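Local coordinates for L-iditol 2-dehydrogenase (Clostridium scindens, PDB 4OH1) that probably oxidises polyols such as L-iditol with NAD+, as a zinc-containing member of the medium-chain alcohol dehydrogenase family, at the interface of chains A and B and the interface of chains A and C. Numbering follows the deposited sequence. Chains: chain A/B/C, L-iditol 2-dehydrogenase.

Contacts 1 and 2 lie about 31 Å apart, measured between the centres of their C-alpha atoms, and use different parts of the same subunit. Contact 1 joins strand 279-283 of chain A to its copy in chain B, while contact 2 sets the end of helix 184-194 and the turn after it, together with the loop around A:Tyr173, against the same elements of chain C and its helix 305-311. No residue is shared, so one chain can hold both neighbours at once. Two different two-fold interfaces on one chain would be consistent with a tetramer built as a pair of dimers, and the deposited assembly holds four copies.

Contact 1: the interface of chains A and B. Residues chain A 252, 255, 278-281; chain B 281-285.
The carbonyl oxygen of A:Pro278 takes one hydrogen bond described here, from the backbone N of B:Leu284 across the interface at 2.8 Å. The donor sits nearly on the C=O axis (175°), and the B:Leu284 side chain folds over the same oxygen, its CB 3.4 Å from A:Pro278 O. With CG beside its own backbone N (chi1 -67°), B:Leu284 sends its two methyls apart. CD1 reaches CB of A:Ala255 on helix 252-261 at 3.9 Å, and CD2 lies against CB and CD2 of A:Leu280, the two leucines crossing obliquely.

The main chains of A:Leu280 and B:Val282 form a reciprocal pair. A:Leu280 N gives a bond to B:Val282 O in the carbonyl plane, whereas B:Val282 N reaches A:Leu280 O from 36° above that carbonyl's plane.

A:Ile279 faces away from the leucines. Its CG2, anti to the backbone N, touches CB of B:Pro281 at 3.8 Å, the two side chains lying alongside and pointing the same way. CD1, on the other branch, comes to ND2 of B:Asn283 as the two side chains cross at about a right angle. B:Asn283 OD1 rests 3.6 Å from CG of the A:Pro278 ring.

Strands 279-283 of both chains thus run antiparallel, with A:Pro281 opposite B:Pro281 at the two-fold axis, and join the sheets of the two subunits edge to edge, as in dimers of this dehydrogenase family.

Contact 2: the interface of chains A and C. Residues chain A 173-174, 192-197; chain C 173, 192-197, 311.
A:Tyr173 reaches from its loop into chain C, with CG beside its own backbone N (chi1 -67°). At the root, CB lies 4.2 Å from the selenium of C:Met311, a selenomethionine on helix 305-311. Further out, CD1 meets the terminal methyl CE of the same residue at 4.0 Å, the two side chains crossing obliquely. CE1 then comes against CD2 of C:Leu192 at 3.7 Å, and CZ packs against the CB methyl of C:Ala196. At the tip, the phenol OH gives a hydrogen bond to the backbone oxygen of C:Leu192 at 2.7 Å. That oxygen lies in plane at the edge of the ring, but the hydroxyl approaches it from 58° above the plane of the carbonyl. Thus the tyrosine is tied at its tip and flanked by apolar groups along its length.

In C:Met311, chi1 and the bend at chi2 (-61°) bring SE to 3.3 Å from both A:Gly197 O and A:Gly174 N, while a further bend at chi3 turns CE towards CD1 of the A:Tyr173 ring. The twin tyrosine of chain C makes the same bond to A:Leu192 O, and between the two anchors the turns at residues 195-197 face each other around the two-fold axis. There A:Leu195 puts its CD2 methyl 3.6 Å from C:Arg194 O. A:Gly197 N and C:Leu195 O come close, but the N-H points away and no hydrogen bond forms.

By clasping each helix 184-194 at its last turn, the paired tyrosines fasten two subunits through their nucleotide-binding domains and would join dimers into the tetramer, if the deposited assembly is the biological one.

Contact 1: the interface of chains A and B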
loop_
_atom_site.group_PDB
_atom_site.type_symbol
_atom_site.label_atom_id
_atom_site.label_comp_id
_atom_site.label_asym_id
_atom_site.label_seq_id
_atom_site.Cartn_x
_atom_site.Cartn_y
_atom_site.Cartn_z
ATOM N N THR A 252 -21.993 -8.078 20.105
ATOM C CA THR A 252 -22.551 -7.226 19.077
ATOM C C THR A 252 -22.740 -5.798 19.536
ATOM O O THR A 252 -22.653 -4.890 18.722
ATOM C CB THR A 252 -23.895 -7.749 18.513
ATOM O OG1 THR A 252 -24.899 -7.755 19.528
ATOM C CG2 THR A 252 -23.722 -9.166 17.936
ATOM N N ALA A 255 -19.414 -4.213 19.078
ATOM C CA ALA A 255 -19.214 -4.054 17.660
ATOM C C ALA A 255 -19.911 -2.866 17.084
ATOM O O ALA A 255 -19.354 -2.149 16.263
ATOM C CB ALA A 255 -19.646 -5.336 16.939
ATOM N N PRO A 278 -25.035 -12.722 15.277
ATOM C CA PRO A 278 -23.928 -11.765 15.269
ATOM C C PRO A 278 -24.030 -10.753 14.117
ATOM O O PRO A 278 -23.162 -10.740 13.245
ATOM C CB PRO A 278 -22.708 -12.669 15.120
ATOM C CG PRO A 278 -23.183 -13.764 14.269
ATOM C CD PRO A 278 -24.673 -13.980 14.594
ATOM N N ILE A 279 -25.072 -9.910 14.133
ATOM C CA ILE A 279 -25.349 -8.922 13.083
ATOM C C ILE A 279 -24.862 -7.537 13.459
ATOM O O ILE A 279 -25.114 -7.081 14.553
ATOM C CB ILE A 279 -26.811 -8.866 12.702
ATOM C CG1 ILE A 279 -27.312 -10.261 12.426
ATOM C CG2 ILE A 279 -27.044 -7.947 11.505
ATOM C CD1 ILE A 279 -26.501 -10.988 11.373
ATOM N N LEU A 280 -24.058 -6.947 12.555
ATOM C CA LEU A 280 -23.714 -5.537 12.550
ATOM C C LEU A 280 -24.505 -4.846 11.427
ATOM O O LEU A 280 -24.247 -5.060 10.239
ATOM C CB LEU A 280 -22.224 -5.365 12.319
ATOM C CG LEU A 280 -21.725 -3.936 12.347
ATOM C CD1 LEU A 280 -21.806 -3.355 13.745
ATOM C CD2 LEU A 280 -20.337 -3.931 11.884
ATOM N N PRO A 281 -25.482 -4.021 11.797
ATOM C CA PRO A 281 -26.223 -3.300 10.795
ATOM C C PRO A 281 -25.386 -2.138 10.339
ATOM O O PRO A 281 -24.956 -1.320 11.159
ATOM C CB PRO A 281 -27.452 -2.801 11.548
ATOM C CG PRO A 281 -27.459 -3.553 12.795
ATOM C CD PRO A 281 -26.060 -3.806 13.126
ATOM N N PRO B 281 -27.005 -5.654 6.589
ATOM C CA PRO B 281 -26.709 -6.458 7.747
ATOM C C PRO B 281 -25.452 -7.234 7.470
ATOM O O PRO B 281 -25.374 -7.958 6.472
ATOM C CB PRO B 281 -27.902 -7.403 7.842
ATOM C CG PRO B 281 -28.902 -6.836 6.949
ATOM C CD PRO B 281 -28.163 -6.190 5.868
ATOM N N VAL B 282 -24.451 -7.032 8.303
ATOM C CA VAL B 282 -23.209 -7.715 8.102
ATOM C C VAL B 282 -23.153 -8.755 9.150
ATOM O O VAL B 282 -23.424 -8.479 10.310
ATOM C CB VAL B 282 -22.016 -6.786 8.196
ATOM C CG1 VAL B 282 -20.746 -7.579 8.113
ATOM C CG2 VAL B 282 -22.052 -5.818 7.037
ATOM N N ASN B 283 -22.832 -9.981 8.744
ATOM C CA ASN B 283 -22.662 -11.037 9.708
ATOM C C ASN B 283 -21.217 -11.078 10.157
ATOM O O ASN B 283 -20.327 -11.409 9.389
ATOM C CB ASN B 283 -23.106 -12.365 9.128
ATOM C CG ASN B 283 -23.121 -13.452 10.144
ATOM O OD1 ASN B 283 -22.111 -13.757 10.783
ATOM N ND2 ASN B 283 -24.278 -14.074 10.315
ATOM N N LEU B 284 -20.996 -10.750 11.422
ATOM C CA LEU B 284 -19.662 -10.644 11.994
ATOM C C LEU B 284 -18.901 -11.942 11.913
ATOM O O LEU B 284 -17.689 -11.958 11.678
ATOM C CB LEU B 284 -19.774 -10.190 13.452
ATOM C CG LEU B 284 -20.313 -8.748 13.539
ATOM C CD1 LEU B 284 -20.772 -8.472 14.899
ATOM C CD2 LEU B 284 -19.249 -7.730 13.129
ATOM N N GLN B 285 -19.617 -13.028 12.132
ATOM C CA GLN B 285 -19.027 -14.366 12.137
ATOM C C GLN B 285 -18.708 -14.806 10.737
ATOM O O GLN B 285 -17.626 -15.243 10.478
ATOM C CB GLN B 285 -19.964 -15.402 12.782
ATOM C CG GLN B 285 -19.389 -16.825 12.829
ATOM C CD GLN B 285 -18.315 -16.993 13.930
ATOM O OE1 GLN B 285 -18.096 -16.099 14.763
ATOM N NE2 GLN B 285 -17.635 -18.142 13.924
#

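Contact 2: the interface of chains A and C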
loop_
_atom_site.group_PDB
_atom_site.type_symbol
_atom_site.label_atom_id
_atom_site.label_comp_id
_atom_site.label_asym_id
_atom_site.label_seq_id
_atom_site.Cartn_x
_atom_site.Cartn_y
_atom_site.Cartn_z
ATOM N N TYR A 173 1.551 6.409 12.766
ATOM C CA TYR A 173 1.891 7.661 13.422
ATOM C C TYR A 173 0.705 8.597 13.515
ATOM O O TYR A 173 0.069 8.958 12.505
ATOM C CB TYR A 173 3.018 8.362 12.651
ATOM C CG TYR A 173 4.373 7.685 12.657
ATOM C CD1 TYR A 173 4.997 7.376 13.819
ATOM C CD2 TYR A 173 5.022 7.408 11.471
ATOM C CE1 TYR A 173 6.245 6.775 13.812
ATOM C CE2 TYR A 173 6.240 6.838 11.461
ATOM C CZ TYR A 173 6.853 6.509 12.621
ATOM O OH TYR A 173 8.098 5.919 12.595
ATOM N N GLY A 174 0.424 9.042 14.731
ATOM C CA GLY A 174 -0.530 10.093 14.863
ATOM C C GLY A 174 -2.003 9.703 14.782
ATOM O O GLY A 174 -2.874 10.564 14.891
ATOM N N LEU A 192 0.999 -2.668 21.228
ATOM C CA LEU A 192 1.286 -2.543 19.828
ATOM C C LEU A 192 0.815 -1.240 19.242
ATOM O O LEU A 192 1.441 -0.758 18.278
ATOM C CB LEU A 192 0.679 -3.695 19.011
ATOM C CG LEU A 192 1.294 -5.073 19.179
ATOM C CD1 LEU A 192 0.484 -6.035 18.430
ATOM C CD2 LEU A 192 2.746 -5.130 18.729
ATOM N N ALA A 193 -0.277 -0.684 19.766
ATOM C CA ALA A 193 -0.728 0.629 19.301
ATOM C C ALA A 193 0.319 1.651 19.714
ATOM O O ALA A 193 0.650 2.492 18.913
ATOM C CB ALA A 193 -2.076 1.018 19.844
ATOM N N ARG A 194 0.899 1.543 20.916
ATOM C CA ARG A 194 1.956 2.443 21.254
ATOM C C ARG A 194 3.151 2.341 20.306
ATOM O O ARG A 194 3.738 3.373 19.921
ATOM C CB ARG A 194 2.478 2.184 22.653
ATOM C CG ARG A 194 1.574 2.669 23.724
ATOM C CD ARG A 194 1.965 4.096 24.067
ATOM N NE ARG A 194 1.164 4.670 25.129
ATOM C CZ ARG A 194 1.353 5.884 25.636
ATOM N NH1 ARG A 194 2.338 6.671 25.194
ATOM N NH2 ARG A 194 0.556 6.317 26.593
ATOM N N LEU A 195 3.474 1.107 19.926
ATOM C CA LEU A 195 4.671 0.800 19.127
ATOM C C LEU A 195 4.371 0.983 17.668
ATOM O O LEU A 195 5.203 0.676 16.841
ATOM C CB LEU A 195 5.174 -0.643 19.341
ATOM C CG LEU A 195 5.702 -0.867 20.749
ATOM C CD1 LEU A 195 5.710 -2.335 21.053
ATOM C CD2 LEU A 195 7.089 -0.318 20.867
ATOM N N ALA A 196 3.187 1.455 17.346
ATOM C CA ALA A 196 2.916 1.866 15.958
ATOM C C ALA A 196 2.658 3.384 15.834
ATOM O O ALA A 196 2.135 3.873 14.833
ATOM C CB ALA A 196 1.784 1.077 15.462
ATOM N N GLY A 197 3.001 4.153 16.868
ATOM C CA GLY A 197 2.866 5.561 16.789
ATOM C C GLY A 197 1.524 6.180 17.077
ATOM O O GLY A 197 1.335 7.385 16.833
ATOM N N TYR C 173 6.632 -2.997 12.389
ATOM C CA TYR C 173 6.834 -4.024 13.399
ATOM C C TYR C 173 7.924 -4.999 13.011
ATOM O O TYR C 173 7.884 -5.642 11.943
ATOM C CB TYR C 173 5.527 -4.798 13.619
ATOM C CG TYR C 173 4.378 -4.036 14.245
ATOM C CD1 TYR C 173 4.520 -3.407 15.437
ATOM C CD2 TYR C 173 3.143 -4.003 13.630
ATOM C CE1 TYR C 173 3.456 -2.730 16.008
ATOM C CE2 TYR C 173 2.104 -3.359 14.189
ATOM C CZ TYR C 173 2.252 -2.712 15.369
ATOM O OH TYR C 173 1.180 -2.051 15.927
ATOM N N LEU C 192 11.265 7.781 16.471
ATOM C CA LEU C 192 10.231 7.345 15.577
ATOM C C LEU C 192 10.376 5.907 15.162
ATOM O O LEU C 192 9.348 5.256 14.890
ATOM C CB LEU C 192 10.161 8.215 14.312
ATOM C CG LEU C 192 9.651 9.636 14.466
ATOM C CD1 LEU C 192 9.799 10.323 13.182
ATOM C CD2 LEU C 192 8.207 9.696 14.941
ATOM N N ALA C 193 11.610 5.409 15.073
ATOM C CA ALA C 193 11.811 3.992 14.767
ATOM C C ALA C 193 11.279 3.185 15.941
ATOM O O ALA C 193 10.613 2.205 15.711
ATOM C CB ALA C 193 13.249 3.640 14.503
ATOM N N ARG C 194 11.496 3.625 17.187
ATOM C CA ARG C 194 10.904 2.919 18.279
ATOM C C ARG C 194 9.378 2.883 18.208
ATOM O O ARG C 194 8.759 1.838 18.496
ATOM C CB ARG C 194 11.270 3.549 19.609
ATOM C CG ARG C 194 12.661 3.266 20.036
ATOM C CD ARG C 194 12.654 1.999 20.874
ATOM N NE ARG C 194 13.964 1.638 21.377
ATOM C CZ ARG C 194 14.199 0.600 22.174
ATOM N NH1 ARG C 194 13.206 -0.189 22.589
ATOM N NH2 ARG C 194 15.434 0.350 22.562
ATOM N N LEU C 195 8.798 4.010 17.800
ATOM C CA LEU C 195 7.341 4.208 17.797
ATOM C C LEU C 195 6.754 3.656 16.530
ATOM O O LEU C 195 5.576 3.818 16.293
ATOM C CB LEU C 195 6.942 5.695 17.906
ATOM C CG LEU C 195 7.311 6.293 19.255
ATOM C CD1 LEU C 195 7.365 7.787 19.142
ATOM C CD2 LEU C 195 6.297 5.900 20.282
ATOM N N ALA C 196 7.565 3.029 15.709
ATOM C CA ALA C 196 7.015 2.275 14.569
ATOM C C ALA C 196 7.272 0.756 14.690
ATOM O O ALA C 196 7.155 0.001 13.725
ATOM C CB ALA C 196 7.585 2.830 13.337
ATOM N N GLY C 197 7.652 0.289 15.879
ATOM C CA GLY C 197 7.826 -1.102 16.079
ATOM C C GLY C 197 9.131 -1.737 15.676
ATOM O O GLY C 197 9.237 -2.977 15.668
HETATM N N MSE C 311 2.082 14.025 17.147
HETATM C CA MSE C 311 3.205 13.226 17.669
HETATM C C MSE C 311 4.049 13.911 18.741
HETATM O O MSE C 311 4.734 13.278 19.573
HETATM C CB MSE C 311 4.135 12.873 16.545
HETATM C CG MSE C 311 3.541 11.894 15.562
HETATM SE SE MSE C 311 3.080 10.152 16.400
HETATM C CE MSE C 311 4.765 9.489 17.160
#